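Local coordinates for predicted protein (Acinetobacter sp. RUH2624, PDB 4MEA) that hydrolyses epoxides and belongs to the secreted Cif virulence factors, which are built on the alpha/beta hydrolase fold, at residues 11-16 with 197-202; 4-9 with 204-209; 191-196 with 231-236; 26-31 with 223-228; 93-98 with 237-242. All coordinates share one frame; numbering follows the deposited sequence.

Contact 1: residues 11-16 with 197-202; sequences TPPAVS and ANDPNL
Ser-16 and Asn-201 make the one direct hydrogen bond here: Asn-201 ND2 donates to Ser-16 OG at 2.9 Å. The bond is fairly straight, with an N-H...O angle of 163°, and OG lies in the amide plane of Asn-201. Ser-16 OG is anti to its own carbonyl carbon (chi1 -65°), which sets it beside its backbone N, where Asn-201 ND2 and water 2 both meet it. Pro-13 is the other direct contact, its ring crossing the side chain of Asp-199 at about a right angle, Pro-13 CG 3.6 Å from Asp-199 OD2.

Three waters complete the contact. Ser-16 OG donates to water 2, 2.6 Å away, and that water donates to both Thr-11 O and Asp-199 OD1. Water 1 also donates twice, to Thr-11 O and to Asp-199 OD2 at 2.8 Å. The hydroxyl of Thr-11 meets water 3, which takes a weak bond from Asn-201 ND2.

In the second shell, Asp-199 is the N-cap of helix 200-211: Leu-202 N donates to its OD1 over 3.1 Å, coming from above the carboxylate plane. Pro-12 likewise sits just before helix 13-25, so the beginnings of two helices face each other. Asn-201 also rests on Met-19 and Phe-20 further along helix 13-25, while Leu-202 packs on Lys-194 of the second subunit.

Both carboxylate oxygens of Asp-199 accept hydrogen bonds, OD1 from a helix N-terminus as well as from water. This pattern is consistent with a negatively charged aspartate that ties the N-terminal segment to the helical cap through ordered solvent.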
# COMPACT_ATOMS: atom_id res chain seq x y z
N THR A 11 6.97 19.55 -9.39
CA THR A 11 6.12 20.43 -10.19
C THR A 11 4.85 20.81 -9.42
O THR A 11 4.21 19.95 -8.83
CB THR A 11 5.72 19.75 -11.50
OG1 THR A 11 6.88 19.13 -12.07
CG2 THR A 11 5.12 20.76 -12.48
N PRO A 12 4.51 22.11 -9.40
CA PRO A 12 3.28 22.54 -8.74
C PRO A 12 2.06 21.96 -9.45
O PRO A 12 2.04 21.91 -10.68
CB PRO A 12 3.30 24.07 -8.91
CG PRO A 12 4.75 24.40 -9.08
CD PRO A 12 5.32 23.25 -9.87
N PRO A 13 1.08 21.47 -8.68
CA PRO A 13 -0.13 20.88 -9.25
C PRO A 13 -0.79 21.77 -10.33
O PRO A 13 -1.34 21.26 -11.30
CB PRO A 13 -1.05 20.74 -8.04
CG PRO A 13 -0.11 20.54 -6.88
CD PRO A 13 1.15 21.31 -7.21
N ALA A 14 -0.74 23.09 -10.15
CA ALA A 14 -1.38 24.01 -11.09
C ALA A 14 -0.65 23.99 -12.42
O ALA A 14 -1.26 24.07 -13.48
CB ALA A 14 -1.42 25.42 -10.53
N VAL A 15 0.68 23.89 -12.35
CA VAL A 15 1.51 23.81 -13.55
C VAL A 15 1.23 22.49 -14.29
O VAL A 15 1.02 22.47 -15.51
CB VAL A 15 3.01 23.98 -13.20
CG1 VAL A 15 3.89 23.64 -14.39
CG2 VAL A 15 3.29 25.40 -12.71
N SER A 16 1.18 21.38 -13.55
CA SER A 16 0.79 20.10 -14.13
C SER A 16 -0.58 20.15 -14.81
O SER A 16 -0.77 19.59 -15.89
CB SER A 16 0.80 19.00 -13.07
OG SER A 16 2.11 18.78 -12.60
N ALA A 197 -5.99 12.68 -6.80
CA ALA A 197 -6.63 13.79 -7.51
C ALA A 197 -5.98 15.13 -7.16
O ALA A 197 -5.97 16.06 -7.98
CB ALA A 197 -8.15 13.85 -7.23
N ASN A 198 -5.44 15.24 -5.95
CA ASN A 198 -4.78 16.48 -5.55
C ASN A 198 -3.52 16.78 -6.37
O ASN A 198 -3.18 17.94 -6.61
CB ASN A 198 -4.46 16.50 -4.05
CG ASN A 198 -3.67 17.75 -3.65
OD1 ASN A 198 -2.44 17.72 -3.56
ND2 ASN A 198 -4.38 18.84 -3.41
N ASP A 199 -2.81 15.73 -6.78
CA ASP A 199 -1.61 15.91 -7.59
C ASP A 199 -1.34 14.63 -8.38
O ASP A 199 -0.50 13.83 -7.99
CB ASP A 199 -0.40 16.25 -6.70
CG ASP A 199 0.78 16.79 -7.49
OD1 ASP A 199 0.83 16.60 -8.72
OD2 ASP A 199 1.67 17.41 -6.87
N PRO A 200 -2.07 14.43 -9.49
CA PRO A 200 -1.92 13.20 -10.27
C PRO A 200 -0.54 13.08 -10.90
O PRO A 200 0.00 11.99 -10.98
CB PRO A 200 -2.99 13.35 -11.38
CG PRO A 200 -3.99 14.33 -10.82
CD PRO A 200 -3.17 15.29 -9.98
N ASN A 201 0.03 14.20 -11.34
CA ASN A 201 1.37 14.16 -11.93
C ASN A 201 2.42 13.62 -10.94
O ASN A 201 3.29 12.82 -11.31
CB ASN A 201 1.78 15.54 -12.48
CG ASN A 201 2.84 15.45 -13.57
OD1 ASN A 201 3.17 14.36 -14.03
ND2 ASN A 201 3.37 16.59 -13.98
N LEU A 202 2.32 14.04 -9.69
CA LEU A 202 3.24 13.58 -8.65
C LEU A 202 3.15 12.08 -8.47
O LEU A 202 4.17 11.37 -8.54
CB LEU A 202 2.96 14.30 -7.32
CG LEU A 202 3.67 13.78 -6.06
CD1 LEU A 202 5.18 13.93 -6.19
CD2 LEU A 202 3.17 14.52 -4.81
O HOH W 1 4.44 17.98 -7.18
O HOH W 2 2.33 18.19 -10.09
O HOH W 3 6.52 17.43 -14.16

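Contact 2: residues 4-9 with 204-209; sequences PNLKSI and FSYFIK
The N-terminal arm, without regular secondary structure ahead of helix 13-25, lies along cap helix 200-211 and meets it chiefly through Leu-6 against Tyr-206. Leu-6 CD2 lies over one face of the ring, 3.5 Å from Tyr-206 CE1 and almost as near Tyr-206 CD1. With Leu-6 CG anti to its backbone N (chi1 171°), that atom comes to 3.6 Å from Tyr-206 CE1. The two side chains slide past each other in opposite directions.

The same leucine also meets the ring through its carbonyl. Leu-6 O lies in the ring plane at the edge, 3.4 Å from Tyr-206 CE1. Water 4 completes the link: Tyr-206 OH donates to it at 2.5 Å, and the water donates onward to Leu-6 O at 2.7 Å.

One turn further along the helix, the aliphatic part of Lys-209 crosses Leu-6 at about a right angle, Lys-209 CB being 3.9 Å from Leu-6 CD2. Ile-9 makes a looser contact at the other end, with its CG2 4.1 Å from Ser-205 CB.

The second subunit closes over this region. Phe-188 of that subunit meets Tyr-206 edge-to-face, and Ser-8 OG bonds to Asp-190 and Lys-194 of the same neighbour. Here, then, an N-terminal arm is laid over the helical cap of an alpha/beta hydrolase and sandwiched into the dimer interface.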
# COMPACT_ATOMS: atom_id res chain seq x y z
N PRO A 4 15.07 2.78 -4.81
CA PRO A 4 14.97 3.69 -3.67
C PRO A 4 15.55 5.08 -3.96
O PRO A 4 15.25 6.02 -3.22
CB PRO A 4 15.78 2.97 -2.58
CG PRO A 4 16.71 2.08 -3.34
CD PRO A 4 15.93 1.62 -4.53
N ASN A 5 16.35 5.21 -5.01
CA ASN A 5 16.94 6.49 -5.38
C ASN A 5 16.10 7.36 -6.33
O ASN A 5 16.41 8.53 -6.53
CB ASN A 5 18.32 6.29 -5.98
CG ASN A 5 19.21 5.41 -5.12
OD1 ASN A 5 19.21 5.52 -3.89
ND2 ASN A 5 19.98 4.54 -5.76
N LEU A 6 15.05 6.80 -6.94
CA LEU A 6 14.20 7.58 -7.85
C LEU A 6 13.57 8.76 -7.09
O LEU A 6 12.99 8.58 -6.02
CB LEU A 6 13.11 6.71 -8.48
CG LEU A 6 12.00 7.40 -9.29
CD1 LEU A 6 12.54 7.98 -10.61
CD2 LEU A 6 10.88 6.41 -9.57
N LYS A 7 13.68 9.95 -7.64
CA LYS A 7 13.08 11.11 -6.99
C LYS A 7 11.68 11.40 -7.53
O LYS A 7 11.40 11.18 -8.71
CB LYS A 7 13.99 12.34 -7.10
CG LYS A 7 15.28 12.21 -6.28
CD LYS A 7 16.21 13.39 -6.45
CE LYS A 7 16.85 13.41 -7.82
NZ LYS A 7 17.93 14.43 -7.89
N SER A 8 10.80 11.88 -6.66
CA SER A 8 9.49 12.32 -7.10
C SER A 8 9.66 13.73 -7.65
O SER A 8 10.64 14.40 -7.33
CB SER A 8 8.48 12.29 -5.95
OG SER A 8 8.87 13.19 -4.92
N ILE A 9 8.73 14.17 -8.50
CA ILE A 9 8.77 15.53 -9.05
C ILE A 9 8.38 16.56 -8.00
O ILE A 9 7.80 16.22 -6.96
CB ILE A 9 7.81 15.69 -10.26
CG1 ILE A 9 6.35 15.48 -9.83
CG2 ILE A 9 8.19 14.71 -11.36
CD1 ILE A 9 5.33 15.89 -10.90
N PHE A 204 1.57 9.58 -10.35
CA PHE A 204 1.80 8.75 -11.53
C PHE A 204 3.21 8.85 -12.11
O PHE A 204 3.74 7.85 -12.61
CB PHE A 204 0.75 9.04 -12.61
CG PHE A 204 -0.59 8.40 -12.34
CD1 PHE A 204 -0.80 7.05 -12.60
CD2 PHE A 204 -1.64 9.16 -11.83
CE1 PHE A 204 -2.05 6.46 -12.35
CE2 PHE A 204 -2.88 8.57 -11.59
CZ PHE A 204 -3.09 7.22 -11.85
N SER A 205 3.82 10.03 -12.07
CA SER A 205 5.21 10.14 -12.53
C SER A 205 6.08 9.13 -11.77
O SER A 205 6.88 8.40 -12.38
CB SER A 205 5.76 11.56 -12.35
OG SER A 205 5.23 12.44 -13.33
N TYR A 206 5.92 9.09 -10.46
CA TYR A 206 6.71 8.18 -9.63
C TYR A 206 6.27 6.72 -9.85
O TYR A 206 7.10 5.84 -10.09
CB TYR A 206 6.62 8.56 -8.14
CG TYR A 206 7.58 7.76 -7.30
CD1 TYR A 206 8.90 8.17 -7.15
CD2 TYR A 206 7.17 6.59 -6.68
CE1 TYR A 206 9.79 7.43 -6.40
CE2 TYR A 206 8.05 5.84 -5.92
CZ TYR A 206 9.36 6.26 -5.79
OH TYR A 206 10.24 5.51 -5.04
N PHE A 207 4.97 6.48 -9.80
CA PHE A 207 4.41 5.14 -10.02
C PHE A 207 4.82 4.54 -11.37
O PHE A 207 5.33 3.42 -11.44
CB PHE A 207 2.88 5.20 -9.92
CG PHE A 207 2.20 3.87 -10.04
CD1 PHE A 207 1.87 3.13 -8.91
CD2 PHE A 207 1.86 3.36 -11.29
CE1 PHE A 207 1.22 1.90 -9.02
CE2 PHE A 207 1.21 2.14 -11.42
CZ PHE A 207 0.90 1.40 -10.28
N ILE A 208 4.60 5.30 -12.45
CA ILE A 208 4.95 4.82 -13.80
C ILE A 208 6.46 4.56 -13.96
O ILE A 208 6.87 3.51 -14.47
CB ILE A 208 4.45 5.81 -14.90
CG1 ILE A 208 2.92 5.76 -15.00
CG2 ILE A 208 5.08 5.49 -16.25
CD1 ILE A 208 2.34 6.92 -15.81
N LYS A 209 7.30 5.51 -13.54
CA LYS A 209 8.74 5.30 -13.64
C LYS A 209 9.21 4.09 -12.79
O LYS A 209 10.07 3.33 -13.22
CB LYS A 209 9.52 6.56 -13.27
CG LYS A 209 9.68 7.53 -14.43
CD LYS A 209 10.50 8.72 -13.99
CE LYS A 209 10.93 9.58 -15.15
NZ LYS A 209 11.74 10.72 -14.65
O HOH W 4 12.56 6.29 -4.67

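Contact 3: residues 191-196 with 231-236; sequences IAEKQI and STRDKL
Glu-193 and Arg-233 cross at about a right angle, and one carboxylate oxygen does all the polar work. Arg-233 NE donates to Glu-193 OE2 at 2.7 Å with an N-H...O angle of 166°, forming a salt bridge. OE2 lies in the guanidinium plane and is met on its anti side. Arg-233 NH2 adds only a weak second bond to OE2, at 3.2 Å, and the two flat groups are turned 50° apart rather than lying side by side.

Lys-194 approaches the guanidinium from another direction. Its CG sits 3.9 Å above the plane, over the centre, so aliphatic carbon covers that face. The ammonium runs on past the arginine to Ser-8 of the second subunit.

Beside the salt bridge the packing is apolar. Leu-236 points toward helix 191-198 and places CD1 3.8 Å from Ile-196 CG2; CD1 also rests on the carbonyl Glu-193 O.

Helix 191-198 thus lies against the start of helix 233-244 within the cap. Phe-204 of helix 200-211 packs on both Ile-196 and Leu-236, Phe-240 touches Ala-192 and Ile-196 one turn further along, and Tyr-185 of helix 181-185 backs the helix 191-198 side.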
# COMPACT_ATOMS: atom_id res chain seq x y z
N ILE A 191 -9.54 7.10 -0.35
CA ILE A 191 -8.31 7.82 -0.02
C ILE A 191 -7.36 7.98 -1.22
O ILE A 191 -6.82 9.06 -1.45
CB ILE A 191 -7.58 7.16 1.18
CG1 ILE A 191 -8.51 7.09 2.39
CG2 ILE A 191 -6.31 7.93 1.52
CD1 ILE A 191 -8.99 8.43 2.88
N ALA A 192 -7.15 6.90 -1.97
CA ALA A 192 -6.28 6.99 -3.14
C ALA A 192 -6.89 7.98 -4.13
O ALA A 192 -6.21 8.86 -4.65
CB ALA A 192 -6.10 5.63 -3.80
N GLU A 193 -8.18 7.84 -4.38
CA GLU A 193 -8.87 8.76 -5.29
C GLU A 193 -8.63 10.22 -4.89
O GLU A 193 -8.23 11.04 -5.71
CB GLU A 193 -10.37 8.48 -5.32
CG GLU A 193 -11.17 9.57 -6.03
CD GLU A 193 -12.66 9.43 -5.82
OE1 GLU A 193 -13.11 8.31 -5.45
OE2 GLU A 193 -13.37 10.43 -6.04
N LYS A 194 -8.89 10.53 -3.62
CA LYS A 194 -8.76 11.89 -3.11
C LYS A 194 -7.31 12.40 -3.09
O LYS A 194 -7.03 13.53 -3.50
CB LYS A 194 -9.39 12.01 -1.72
CG LYS A 194 -10.93 12.05 -1.72
CD LYS A 194 -11.43 12.26 -0.30
CE LYS A 194 -12.92 12.52 -0.25
NZ LYS A 194 -13.33 12.79 1.14
N GLN A 195 -6.39 11.56 -2.62
CA GLN A 195 -4.99 11.98 -2.53
C GLN A 195 -4.38 12.18 -3.91
O GLN A 195 -3.67 13.16 -4.15
CB GLN A 195 -4.17 10.98 -1.72
CG GLN A 195 -4.48 11.00 -0.23
CD GLN A 195 -3.52 10.15 0.57
OE1 GLN A 195 -3.13 9.07 0.14
NE2 GLN A 195 -3.14 10.64 1.73
N ILE A 196 -4.65 11.24 -4.80
CA ILE A 196 -4.08 11.30 -6.14
C ILE A 196 -4.69 12.44 -6.96
O ILE A 196 -3.98 13.12 -7.71
CB ILE A 196 -4.16 9.93 -6.86
CG1 ILE A 196 -3.26 8.92 -6.14
CG2 ILE A 196 -3.73 10.07 -8.32
CD1 ILE A 196 -3.43 7.47 -6.58
N SER A 231 -6.59 12.23 -14.44
CA SER A 231 -6.33 13.46 -13.72
C SER A 231 -7.54 14.03 -12.99
O SER A 231 -7.44 15.11 -12.41
CB SER A 231 -5.74 14.52 -14.66
OG SER A 231 -6.65 14.84 -15.71
N THR A 232 -8.66 13.32 -13.02
CA THR A 232 -9.87 13.77 -12.33
C THR A 232 -10.41 12.70 -11.38
O THR A 232 -10.17 11.51 -11.58
CB THR A 232 -10.97 14.19 -13.34
OG1 THR A 232 -11.16 13.13 -14.29
CG2 THR A 232 -10.55 15.44 -14.10
N ARG A 233 -11.15 13.13 -10.35
CA ARG A 233 -11.73 12.20 -9.39
C ARG A 233 -12.60 11.13 -10.05
O ARG A 233 -12.59 9.96 -9.63
CB ARG A 233 -12.58 12.93 -8.33
CG ARG A 233 -11.90 14.05 -7.57
CD ARG A 233 -11.62 13.70 -6.11
NE ARG A 233 -12.65 12.92 -5.42
CZ ARG A 233 -13.44 13.38 -4.44
NH1 ARG A 233 -13.36 14.64 -4.04
NH2 ARG A 233 -14.32 12.57 -3.87
N ASP A 234 -13.37 11.51 -11.07
CA ASP A 234 -14.27 10.53 -11.68
C ASP A 234 -13.48 9.40 -12.35
O ASP A 234 -13.86 8.24 -12.24
CB ASP A 234 -15.26 11.17 -12.66
CG ASP A 234 -14.58 11.70 -13.91
OD1 ASP A 234 -13.55 12.40 -13.78
OD2 ASP A 234 -15.06 11.40 -15.03
N LYS A 235 -12.39 9.75 -13.02
CA LYS A 235 -11.57 8.73 -13.67
C LYS A 235 -10.82 7.87 -12.63
O LYS A 235 -10.70 6.66 -12.79
CB LYS A 235 -10.60 9.38 -14.66
CG LYS A 235 -11.29 9.99 -15.88
CD LYS A 235 -11.87 8.88 -16.78
CE LYS A 235 -13.00 9.42 -17.68
NZ LYS A 235 -13.59 8.33 -18.53
N LEU A 236 -10.33 8.50 -11.58
CA LEU A 236 -9.67 7.77 -10.50
C LEU A 236 -10.65 6.89 -9.75
O LEU A 236 -10.34 5.75 -9.42
CB LEU A 236 -8.98 8.74 -9.54
CG LEU A 236 -7.77 9.45 -10.16
CD1 LEU A 236 -7.34 10.61 -9.29
CD2 LEU A 236 -6.61 8.46 -10.38

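Contact 4: residues 26-31 with 223-228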
# COMPACT_ATOMS: atom_id res chain seq x y z
N ASN A 26 -4.74 20.27 -27.50
CA ASN A 26 -3.95 20.00 -28.70
C ASN A 26 -4.25 18.64 -29.32
O ASN A 26 -3.65 18.26 -30.33
CB ASN A 26 -2.45 20.11 -28.41
CG ASN A 26 -2.00 21.54 -28.19
OD1 ASN A 26 -2.55 22.47 -28.77
ND2 ASN A 26 -1.01 21.72 -27.33
N GLY A 27 -5.19 17.90 -28.72
CA GLY A 27 -5.53 16.56 -29.18
C GLY A 27 -4.36 15.58 -29.16
O GLY A 27 -4.17 14.80 -30.10
N LEU A 28 -3.57 15.62 -28.09
CA LEU A 28 -2.42 14.73 -27.94
C LEU A 28 -2.80 13.52 -27.09
O LEU A 28 -3.93 13.41 -26.63
CB LEU A 28 -1.26 15.48 -27.29
CG LEU A 28 -0.85 16.82 -27.91
CD1 LEU A 28 0.40 17.35 -27.22
CD2 LEU A 28 -0.62 16.70 -29.42
N GLY A 29 -1.85 12.62 -26.86
CA GLY A 29 -2.10 11.51 -25.94
C GLY A 29 -3.26 10.62 -26.33
O GLY A 29 -3.31 10.12 -27.46
N GLN A 30 -4.21 10.42 -25.41
CA GLN A 30 -5.33 9.52 -25.67
C GLN A 30 -6.23 10.02 -26.80
O GLN A 30 -7.04 9.25 -27.34
CB GLN A 30 -6.16 9.26 -24.41
CG GLN A 30 -6.88 10.49 -23.83
CD GLN A 30 -7.86 10.13 -22.73
OE1 GLN A 30 -8.41 9.02 -22.71
NE2 GLN A 30 -8.08 11.06 -21.81
N TYR A 31 -6.09 11.29 -27.15
CA TYR A 31 -6.96 11.89 -28.17
C TYR A 31 -6.30 11.87 -29.54
O TYR A 31 -6.90 12.28 -30.53
CB TYR A 31 -7.30 13.34 -27.80
CG TYR A 31 -7.78 13.52 -26.38
CD1 TYR A 31 -9.09 13.19 -26.02
CD2 TYR A 31 -6.94 14.03 -25.39
CE1 TYR A 31 -9.53 13.35 -24.71
CE2 TYR A 31 -7.37 14.20 -24.09
CZ TYR A 31 -8.68 13.86 -23.75
OH TYR A 31 -9.12 14.02 -22.46
N LEU A 223 4.76 11.70 -19.90
CA LEU A 223 4.05 11.48 -18.65
C LEU A 223 2.75 12.29 -18.60
O LEU A 223 1.70 11.76 -18.22
CB LEU A 223 4.95 11.74 -17.44
CG LEU A 223 6.03 10.68 -17.18
CD1 LEU A 223 7.06 11.15 -16.15
CD2 LEU A 223 5.42 9.33 -16.77
N ALA A 224 2.81 13.56 -19.01
CA ALA A 224 1.60 14.38 -19.05
C ALA A 224 0.51 13.74 -19.91
O ALA A 224 -0.68 13.76 -19.55
CB ALA A 224 1.93 15.80 -19.54
N GLU A 225 0.91 13.16 -21.04
CA GLU A 225 -0.04 12.47 -21.93
C GLU A 225 -0.63 11.20 -21.32
O GLU A 225 -1.81 10.91 -21.51
CB GLU A 225 0.64 12.12 -23.26
CG GLU A 225 1.05 13.33 -24.05
CD GLU A 225 1.70 12.96 -25.36
OE1 GLU A 225 1.71 11.75 -25.71
OE2 GLU A 225 2.20 13.87 -26.05
N LEU A 226 0.19 10.45 -20.59
CA LEU A 226 -0.26 9.24 -19.90
C LEU A 226 -1.13 9.55 -18.68
O LEU A 226 -2.01 8.77 -18.32
CB LEU A 226 0.93 8.38 -19.48
CG LEU A 226 1.70 7.80 -20.67
CD1 LEU A 226 2.96 7.08 -20.22
CD2 LEU A 226 0.78 6.87 -21.45
N ILE A 227 -0.88 10.68 -18.04
CA ILE A 227 -1.53 11.00 -16.77
C ILE A 227 -2.82 11.80 -16.94
O ILE A 227 -3.76 11.66 -16.15
CB ILE A 227 -0.55 11.68 -15.80
CG1 ILE A 227 0.61 10.73 -15.50
CG2 ILE A 227 -1.28 12.10 -14.52
CD1 ILE A 227 1.80 11.36 -14.76
N GLU A 228 -2.88 12.63 -17.98
CA GLU A 228 -4.09 13.40 -18.26
C GLU A 228 -5.37 12.57 -18.19
O GLU A 228 -6.39 13.05 -17.68
CB GLU A 228 -3.98 14.15 -19.60
CG GLU A 228 -5.21 15.00 -19.95
CD GLU A 228 -6.26 14.25 -20.75
OE1 GLU A 228 -5.98 13.14 -21.24
OE2 GLU A 228 -7.39 14.79 -20.90
O HOH W 5 -4.01 11.79 -22.86
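Glu-228 OE1 is gripped by Gln-30 and a water: Gln-30 NE2 donates to it at 3.0 Å, and water 5 donates at 2.9 Å. The contact sets a cap helix, 220-227, against the turn that leaves helix 13-25. That helix closes with a Schellman motif, in which Gly-27 has positive phi, and the chain after it comes nearest Glu-225 at Gly-29.

Gln-30 NE2 comes to OE1 on the syn side of the carboxylate, with the amide and carboxylate planes 68° apart. The other oxygen serves Tyr-31, whose hydroxyl donates to Glu-228 OE2 over 2.5 Å, so short that the exact length is doubtful. OE2 lies in the plane of the tyrosine ring, at its edge, although the carboxylate itself is tilted 60° from that ring. A bend at chi2 (-91°) turns Glu-228 CD out of an extended chain.

Gln-30 and Tyr-31 also brace each other, as Gln-30 CG sits over the centre of the Tyr-31 ring. Water 5 ties the backbones together: it accepts from Gln-30 N and donates to Glu-225 O at 2.7 Å. The donors around the carboxylate are consistent with an ionised Glu-228.

Around this network, Trp-71 NE1 bonds to Gln-30 O, and Phe-20 of helix 13-25 packs on Glu-228. Glu-225 points toward the turn as well, but makes no hydrogen bond to it. Its side chain runs past the glycine backbone, with Gly-29 CA 3.8 Å from Glu-225 OE1.

Contact 5: residues 93-98 with 237-242; sequences PGLGQS and KAAFGY
Gly-94 brings its CA within 5.1 Å of Ala-238 CA, at a positive phi of 88°, and the loop then folds back in a type II' turn from Leu-95 to Ser-98. The methyl of Ala-238 points toward the loop, with its CB 3.6 Å from Gly-94 O and nearly as close to Gly-94 CA.

One turn further along helix 233-244, Tyr-242 supplies the polar link. Its OH donates to Pro-93 O at 2.7 Å. The C=O...O angle is 125° and the donor lies in the carbonyl plane, so the hydroxyl uses a lone pair of the oxygen. Pro-93 O in turn lies in the plane of the tyrosine ring, at its edge. The proline ring crosses the tyrosine side chain at about a right angle, its CD 3.2 Å from Tyr-242 OH.

The sequence Gly-Leu-Gly-Gln-Ser at 94-98 matches the G-X-Sm-X-S/T motif of epoxide hydrolases, on the loop that follows strand 87-90 of the central sheet. Its leucine meets the cap helix: chi1 of -55° sets Leu-95 CG anti to the carbonyl carbon, and from there both methyls reach 237-242. CD2 drops onto the helix backbone, 3.6 Å from Ala-239 N, and touches Ala-239 CB at 3.8 Å. The other branch leans on the tyrosine, Leu-95 CD1 being 4.2 Å from Tyr-242 CE2.

Tyr-106 meets the Tyr-242 ring and also touches Ala-238, while Tyr-230 packs against Leu-95. At the end of the turn, Ser-98 OG bonds to Asp-91 O and His-50 N.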
# COMPACT_ATOMS: atom_id res chain seq x y z
N PRO A 93 -14.20 0.09 -19.24
CA PRO A 93 -15.31 0.83 -18.62
C PRO A 93 -14.80 1.80 -17.55
O PRO A 93 -14.03 1.42 -16.66
CB PRO A 93 -16.15 -0.28 -17.99
CG PRO A 93 -15.90 -1.48 -18.87
CD PRO A 93 -14.44 -1.36 -19.27
N GLY A 94 -15.21 3.06 -17.66
CA GLY A 94 -14.82 4.09 -16.71
C GLY A 94 -13.52 4.81 -17.03
O GLY A 94 -13.32 5.95 -16.60
N LEU A 95 -12.63 4.15 -17.77
CA LEU A 95 -11.30 4.69 -18.04
C LEU A 95 -11.16 5.29 -19.44
O LEU A 95 -12.01 5.08 -20.30
CB LEU A 95 -10.24 3.60 -17.83
CG LEU A 95 -10.31 2.97 -16.43
CD1 LEU A 95 -9.17 1.99 -16.22
CD2 LEU A 95 -10.31 4.06 -15.37
N GLY A 96 -10.08 6.03 -19.66
CA GLY A 96 -9.88 6.68 -20.95
C GLY A 96 -11.10 7.52 -21.25
O GLY A 96 -11.52 8.34 -20.43
N GLN A 97 -11.70 7.32 -22.42
CA GLN A 97 -12.91 8.06 -22.79
C GLN A 97 -14.20 7.25 -22.64
O GLN A 97 -15.28 7.68 -23.08
CB GLN A 97 -12.77 8.64 -24.20
CG GLN A 97 -11.63 9.64 -24.29
CD GLN A 97 -11.36 10.10 -25.70
OE1 GLN A 97 -12.04 10.98 -26.23
NE2 GLN A 97 -10.34 9.50 -26.33
N SER A 98 -14.10 6.09 -21.99
CA SER A 98 -15.28 5.29 -21.68
C SER A 98 -15.98 5.82 -20.43
O SER A 98 -15.32 6.28 -19.50
CB SER A 98 -14.92 3.82 -21.48
OG SER A 98 -14.51 3.23 -22.70
N LYS A 237 -11.85 7.40 -9.50
CA LYS A 237 -12.86 6.58 -8.83
C LYS A 237 -13.13 5.28 -9.61
O LYS A 237 -13.16 4.20 -9.03
CB LYS A 237 -14.16 7.36 -8.64
CG LYS A 237 -15.20 6.63 -7.79
CD LYS A 237 -16.49 7.43 -7.68
CE LYS A 237 -17.46 6.77 -6.70
NZ LYS A 237 -18.59 7.67 -6.33
N ALA A 238 -13.31 5.40 -10.92
CA ALA A 238 -13.49 4.24 -11.78
C ALA A 238 -12.29 3.29 -11.72
O ALA A 238 -12.45 2.08 -11.53
CB ALA A 238 -13.73 4.68 -13.21
N ALA A 239 -11.09 3.83 -11.91
CA ALA A 239 -9.89 3.01 -11.83
C ALA A 239 -9.86 2.20 -10.54
O ALA A 239 -9.58 1.00 -10.54
CB ALA A 239 -8.64 3.89 -11.94
N PHE A 240 -10.15 2.85 -9.42
CA PHE A 240 -10.01 2.17 -8.15
C PHE A 240 -11.22 1.27 -7.86
O PHE A 240 -11.18 0.41 -6.98
CB PHE A 240 -9.65 3.15 -7.02
CG PHE A 240 -8.37 3.95 -7.29
CD1 PHE A 240 -7.26 3.33 -7.85
CD2 PHE A 240 -8.31 5.31 -7.02
CE1 PHE A 240 -6.10 4.06 -8.12
CE2 PHE A 240 -7.15 6.03 -7.29
CZ PHE A 240 -6.05 5.41 -7.83
N GLY A 241 -12.29 1.43 -8.64
CA GLY A 241 -13.38 0.46 -8.57
C GLY A 241 -12.91 -0.95 -8.92
O GLY A 241 -13.37 -1.92 -8.31
N TYR A 242 -12.01 -1.07 -9.89
CA TYR A 242 -11.47 -2.39 -10.25
C TYR A 242 -10.81 -3.02 -9.05
O TYR A 242 -10.90 -4.23 -8.83
CB TYR A 242 -10.49 -2.30 -11.43
CG TYR A 242 -11.18 -1.99 -12.74
CD1 TYR A 242 -11.62 -3.01 -13.58
CD2 TYR A 242 -11.43 -0.67 -13.12
CE1 TYR A 242 -12.27 -2.74 -14.77
CE2 TYR A 242 -12.09 -0.39 -14.31
CZ TYR A 242 -12.51 -1.42 -15.13
OH TYR A 242 -13.17 -1.15 -16.31

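Overall arrangement
From the N terminus, residues 4-9 close the first long loop onto helix 200-211 (contact 2); contact 1, joining 11-16 to 197-202, falls within that span. Residues 26-31 then meet helix 220-227 in contact 4, which crosses both. Contact 5 joins the loop after strand 87-90 to helix 233-244 and encloses contact 3, the short closure between helices 191-198 and 233-244; each of these two crosses contacts 1, 2 and 4. Lys-235 NZ reaches Gly-96 O, linking contacts 3 and 5, and Gln-30 touches Gly-96 between contacts 4 and 5. The N-terminal segment, cap helices and the loop after strand 87-90 are thereby interlocked, with contacts 1-3 beside the second subunit.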